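Local atomic coordinates of tyrocidine synthetase 3 (Brevibacillus brevis, PDB entry 2JGP), a protein that probably forms peptide bonds during tyrocidine biosynthesis, as a carrier and condensation bidomain of a nonribosomal peptide synthetase. Residues M106-L109 / D110-G114; F256-W259 / Q260-S264. One frame throughout, in Å; residues are numbered along the deposited sequence.

Interaction 1 (M106-L109 / D110-G114)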
loop_
_atom_site.group_PDB
_atom_site.type_symbol
_atom_site.label_atom_id
_atom_site.label_comp_id
_atom_site.label_asym_id
_atom_site.label_seq_id
_atom_site.Cartn_x
_atom_site.Cartn_y
_atom_site.Cartn_z
ATOM N N MET A 106 -1.966 -15.325 5.679
ATOM C CA MET A 106 -1.785 -16.038 4.417
ATOM C C MET A 106 -1.474 -17.511 4.649
ATOM O O MET A 106 -2.031 -18.372 3.972
ATOM C CB MET A 106 -0.676 -15.399 3.573
ATOM C CG MET A 106 -1.033 -14.046 3.008
ATOM S SD MET A 106 0.325 -13.391 2.018
ATOM C CE MET A 106 -0.303 -11.767 1.620
ATOM N N TYR A 107 -0.597 -17.799 5.610
ATOM C CA TYR A 107 -0.256 -19.190 5.932
ATOM C C TYR A 107 -1.489 -19.993 6.337
ATOM O O TYR A 107 -1.740 -21.076 5.800
ATOM C CB TYR A 107 0.789 -19.267 7.053
ATOM C CG TYR A 107 1.257 -20.681 7.295
ATOM C CD1 TYR A 107 2.305 -21.229 6.556
ATOM C CD2 TYR A 107 0.616 -21.494 8.228
ATOM C CE1 TYR A 107 2.721 -22.538 6.762
ATOM C CE2 TYR A 107 1.026 -22.799 8.444
ATOM C CZ TYR A 107 2.076 -23.318 7.704
ATOM O OH TYR A 107 2.469 -24.623 7.927
ATOM N N ILE A 108 -2.244 -19.452 7.291
ATOM C CA ILE A 108 -3.437 -20.113 7.824
ATOM C C ILE A 108 -4.485 -20.333 6.732
ATOM O O ILE A 108 -5.069 -21.413 6.635
ATOM C CB ILE A 108 -4.064 -19.292 8.976
ATOM C CG1 ILE A 108 -3.139 -19.288 10.193
ATOM C CG2 ILE A 108 -5.420 -19.864 9.373
ATOM C CD1 ILE A 108 -3.562 -18.320 11.268
ATOM N N LEU A 109 -4.716 -19.315 5.909
ATOM C CA LEU A 109 -5.687 -19.428 4.821
ATOM C C LEU A 109 -5.222 -20.433 3.764
ATOM O O LEU A 109 -6.008 -21.261 3.308
ATOM C CB LEU A 109 -5.974 -18.059 4.196
ATOM C CG LEU A 109 -6.747 -17.109 5.118
ATOM C CD1 LEU A 109 -6.825 -15.718 4.528
ATOM C CD2 LEU A 109 -8.139 -17.636 5.395
ATOM N N ASP A 110 -3.940 -20.373 3.406
ATOM C CA ASP A 110 -3.339 -21.316 2.453
ATOM C C ASP A 110 -3.452 -22.781 2.910
ATOM O O ASP A 110 -3.714 -23.671 2.101
ATOM C CB ASP A 110 -1.863 -20.950 2.234
ATOM C CG ASP A 110 -1.216 -21.722 1.092
ATOM O OD1 ASP A 110 -0.877 -22.912 1.280
ATOM O OD2 ASP A 110 -1.004 -21.112 0.018
ATOM N N GLN A 111 -3.269 -23.018 4.208
ATOM C CA GLN A 111 -3.086 -24.370 4.743
ATOM C C GLN A 111 -4.375 -25.015 5.242
ATOM O O GLN A 111 -4.550 -26.232 5.126
ATOM C CB GLN A 111 -2.055 -24.334 5.876
ATOM C CG GLN A 111 -0.631 -24.056 5.384
ATOM C CD GLN A 111 0.091 -25.311 4.914
ATOM O OE1 GLN A 111 -0.069 -26.391 5.491
ATOM N NE2 GLN A 111 0.898 -25.172 3.869
ATOM N N PHE A 112 -5.267 -24.199 5.800
ATOM C CA PHE A 112 -6.506 -24.691 6.397
ATOM C C PHE A 112 -7.754 -24.356 5.576
ATOM O O PHE A 112 -8.744 -25.085 5.635
ATOM C CB PHE A 112 -6.654 -24.130 7.813
ATOM C CG PHE A 112 -5.578 -24.585 8.757
ATOM C CD1 PHE A 112 -5.765 -25.714 9.548
ATOM C CD2 PHE A 112 -4.379 -23.886 8.858
ATOM C CE1 PHE A 112 -4.776 -26.141 10.427
ATOM C CE2 PHE A 112 -3.383 -24.305 9.733
ATOM C CZ PHE A 112 -3.583 -25.437 10.520
ATOM N N GLU A 113 -7.710 -23.263 4.814
ATOM C CA GLU A 113 -8.890 -22.795 4.081
ATOM C C GLU A 113 -8.916 -23.237 2.615
ATOM O O GLU A 113 -9.980 -23.236 1.994
ATOM C CB GLU A 113 -9.003 -21.268 4.165
ATOM C CG GLU A 113 -10.437 -20.767 4.277
ATOM C CD GLU A 113 -11.034 -21.017 5.649
ATOM O OE1 GLU A 113 -10.399 -20.626 6.651
ATOM O OE2 GLU A 113 -12.140 -21.599 5.724
ATOM N N GLY A 114 -7.761 -23.607 2.063
ATOM C CA GLY A 114 -7.692 -24.085 0.682
ATOM C C GLY A 114 -7.902 -22.954 -0.308
ATOM O O GLY A 114 -8.971 -22.835 -0.915
#
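Tyr107 and Gln111, one helical turn apart, meet with the glutamine chain laid over one face of the phenol ring. CG of Gln111 makes the touch, a CH-pi contact 3.7 Å from the Tyr107 ring centroid, displaced toward the CZ side, where Gln111 CG and Tyr107 CZ are 3.6 Å apart. The bend at chi2 (-84°) lays the amide beside the hydroxyl end, Gln111 CD 3.9 Å from Tyr107 OH, its plane 10° from that of the ring. One residue on, Ile108 reaches Phe112 with its CG2 branch, 4.2 Å from Phe112 CD2; the same CD2 edge of Phe112 also lies 3.4 Å from Ile108 O, near the ring plane. Leu109 crosses Glu113 through CD2, 3.9 Å from Glu113 CB. Among the helical bonds, Asp110 N to Met106 O is short (2.8 Å) and fairly straight. Glu113 N lies 3.0 Å from Leu109 O and 40° above the carbonyl plane, where the helix takes a pi-type turn, and Gly114 then leaves the helix with positive phi. Asp110 directs its carboxylate away from this turn: OD2 is hydrogen-bonded to NE2 of His221, the first histidine of the HHxxxDG signature of condensation domains. On the flank of helix 101-113 that faces strand 152-157, Tyr107 packs on Phe154 and Val156, while Met106 and Leu109 lean on Tyr119 in the loop leading to strand 123-129.

Interaction 2 (F256-W259 / Q260-S264)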
loop_
_atom_site.group_PDB
_atom_site.type_symbol
_atom_site.label_atom_id
_atom_site.label_comp_id
_atom_site.label_asym_id
_atom_site.label_seq_id
_atom_site.Cartn_x
_atom_site.Cartn_y
_atom_site.Cartn_z
ATOM N N PHE A 256 12.258 -7.065 10.377
ATOM C CA PHE A 256 10.948 -6.430 10.481
ATOM C C PHE A 256 9.970 -7.312 11.252
ATOM O O PHE A 256 9.264 -6.824 12.128
ATOM C CB PHE A 256 10.381 -6.096 9.084
ATOM C CG PHE A 256 8.900 -5.821 9.076
ATOM C CD1 PHE A 256 8.398 -4.617 9.563
ATOM C CD2 PHE A 256 8.008 -6.755 8.572
ATOM C CE1 PHE A 256 7.043 -4.366 9.560
ATOM C CE2 PHE A 256 6.657 -6.512 8.565
ATOM C CZ PHE A 256 6.164 -5.319 9.057
ATOM N N ALA A 257 9.922 -8.605 10.918
ATOM C CA ALA A 257 9.005 -9.547 11.584
ATOM C C ALA A 257 9.270 -9.697 13.089
ATOM O O ALA A 257 8.334 -9.716 13.903
ATOM C CB ALA A 257 9.045 -10.916 10.891
ATOM N N VAL A 258 10.541 -9.794 13.460
ATOM C CA VAL A 258 10.913 -9.854 14.871
ATOM C C VAL A 258 10.507 -8.559 15.572
ATOM O O VAL A 258 9.949 -8.596 16.669
ATOM C CB VAL A 258 12.418 -10.120 15.068
ATOM C CG1 VAL A 258 12.793 -9.986 16.540
ATOM C CG2 VAL A 258 12.776 -11.517 14.560
ATOM N N TRP A 259 10.777 -7.419 14.938
ATOM C CA TRP A 259 10.360 -6.129 15.491
ATOM C C TRP A 259 8.848 -6.078 15.697
ATOM O O TRP A 259 8.379 -5.667 16.754
ATOM C CB TRP A 259 10.795 -4.939 14.611
ATOM C CG TRP A 259 10.072 -3.692 15.015
ATOM C CD1 TRP A 259 10.383 -2.865 16.051
ATOM C CD2 TRP A 259 8.858 -3.181 14.445
ATOM N NE1 TRP A 259 9.456 -1.856 16.148
ATOM C CE2 TRP A 259 8.509 -2.025 15.176
ATOM C CE3 TRP A 259 8.038 -3.584 13.381
ATOM C CZ2 TRP A 259 7.377 -1.265 14.877
ATOM C CZ3 TRP A 259 6.910 -2.826 13.083
ATOM C CH2 TRP A 259 6.593 -1.681 13.826
ATOM N N GLN A 260 8.083 -6.499 14.694
ATOM C CA GLN A 260 6.628 -6.424 14.793
ATOM C C GLN A 260 6.121 -7.234 15.992
ATOM O O GLN A 260 5.228 -6.790 16.720
ATOM C CB GLN A 260 5.972 -6.887 13.490
ATOM C CG GLN A 260 4.499 -6.538 13.372
ATOM C CD GLN A 260 3.865 -7.215 12.183
ATOM O OE1 GLN A 260 3.879 -8.440 12.091
ATOM N NE2 GLN A 260 3.314 -6.424 11.255
ATOM N N GLN A 261 6.711 -8.408 16.223
ATOM C CA GLN A 261 6.330 -9.230 17.380
ATOM C C GLN A 261 6.670 -8.547 18.710
ATOM O O GLN A 261 5.840 -8.497 19.616
ATOM C CB GLN A 261 7.003 -10.598 17.325
ATOM C CG GLN A 261 6.571 -11.530 18.444
ATOM C CD GLN A 261 7.285 -12.854 18.390
ATOM O OE1 GLN A 261 8.514 -12.911 18.461
ATOM N NE2 GLN A 261 6.519 -13.932 18.273
ATOM N N GLU A 262 7.888 -8.029 18.825
ATOM C CA GLU A 262 8.298 -7.285 20.017
ATOM C C GLU A 262 7.399 -6.079 20.236
ATOM O O GLU A 262 6.921 -5.845 21.346
ATOM C CB GLU A 262 9.746 -6.811 19.891
ATOM C CG GLU A 262 10.768 -7.935 19.940
ATOM C CD GLU A 262 12.161 -7.486 19.537
ATOM O OE1 GLU A 262 13.117 -8.244 19.798
ATOM O OE2 GLU A 262 12.301 -6.384 18.956
ATOM N N PHE A 263 7.169 -5.328 19.158
ATOM C CA PHE A 263 6.365 -4.113 19.210
ATOM C C PHE A 263 4.952 -4.382 19.718
ATOM O O PHE A 263 4.383 -3.560 20.436
ATOM C CB PHE A 263 6.303 -3.469 17.826
ATOM C CG PHE A 263 5.571 -2.167 17.803
ATOM C CD1 PHE A 263 6.124 -1.038 18.397
ATOM C CD2 PHE A 263 4.331 -2.063 17.190
ATOM C CE1 PHE A 263 5.451 0.161 18.385
ATOM C CE2 PHE A 263 3.655 -0.860 17.173
ATOM C CZ PHE A 263 4.220 0.254 17.768
ATOM N N SER A 264 4.406 -5.544 19.359
ATOM C CA SER A 264 3.044 -5.912 19.733
ATOM C C SER A 264 2.803 -5.905 21.246
ATOM O O SER A 264 1.657 -5.788 21.686
ATOM C CB SER A 264 2.693 -7.292 19.170
ATOM O OG SER A 264 3.328 -8.313 19.921
#
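Trp259 O receives the shortest backbone bond between the two segments, from Phe263 N at 2.7 Å, nearly in line with the carbonyl. The same pair is joined by its side chains, which lie alongside each other. Their spacing of one helical turn puts both on one flank of the helix, and like first torsions, anti to the main-chain nitrogen (chi1 166° for Trp259, -176° for Phe263), make the rings point the same way. They form an offset stack: the six-membered ring of Trp259 and the phenyl of Phe263 have centroids 4.8 Å apart and planes inclined by 24°. Trp259 CZ2 sits over the phenyl face, 3.6 Å from Phe263 CG, while Phe263 CB lies over the five-membered part of the indole. This i to i+4 aromatic pair lies on the last turns of helix 253-263 in the condensation domain. The linker that follows the carrier-domain helices runs along it: Val85 O accepts the indole NE1 hydrogen, Ile88 touches Trp259, and the Phe86 ring meets Phe263. Gln260, extended beyond CG, passes its NE2 3.8 Å from Phe256 CZ, and its OE1 takes a hydrogen bond from Ser101 N. One residue before Trp259, Val258 CG1 approaches Glu262 OE1 to 3.7 Å, and the Val258 side chain also packs against Tyr97 and Pro98 of strand 97-98.

From the N terminus the chain runs through the carrier-domain helices and the linker to strand 97-98 and helix 101-113, whose last turns hold interaction 1. Strands and helices of the condensation domain follow before helix 253-263 brings interaction 2. Each contact closes no more than successive helical turns, and the two stand in series, neither nesting nor crossing. The centres of interactions 1 and 2 are about 22 Å apart, and the nearest atoms of interactions 1 and 2 are about 11 Å apart. They are still indirectly connected: Gln260 of interaction 2 bonds to Ser101 at the start of the helix carrying interaction 1, and Met106 and Phe256 touch the adjacent residues Met370 and Phe371.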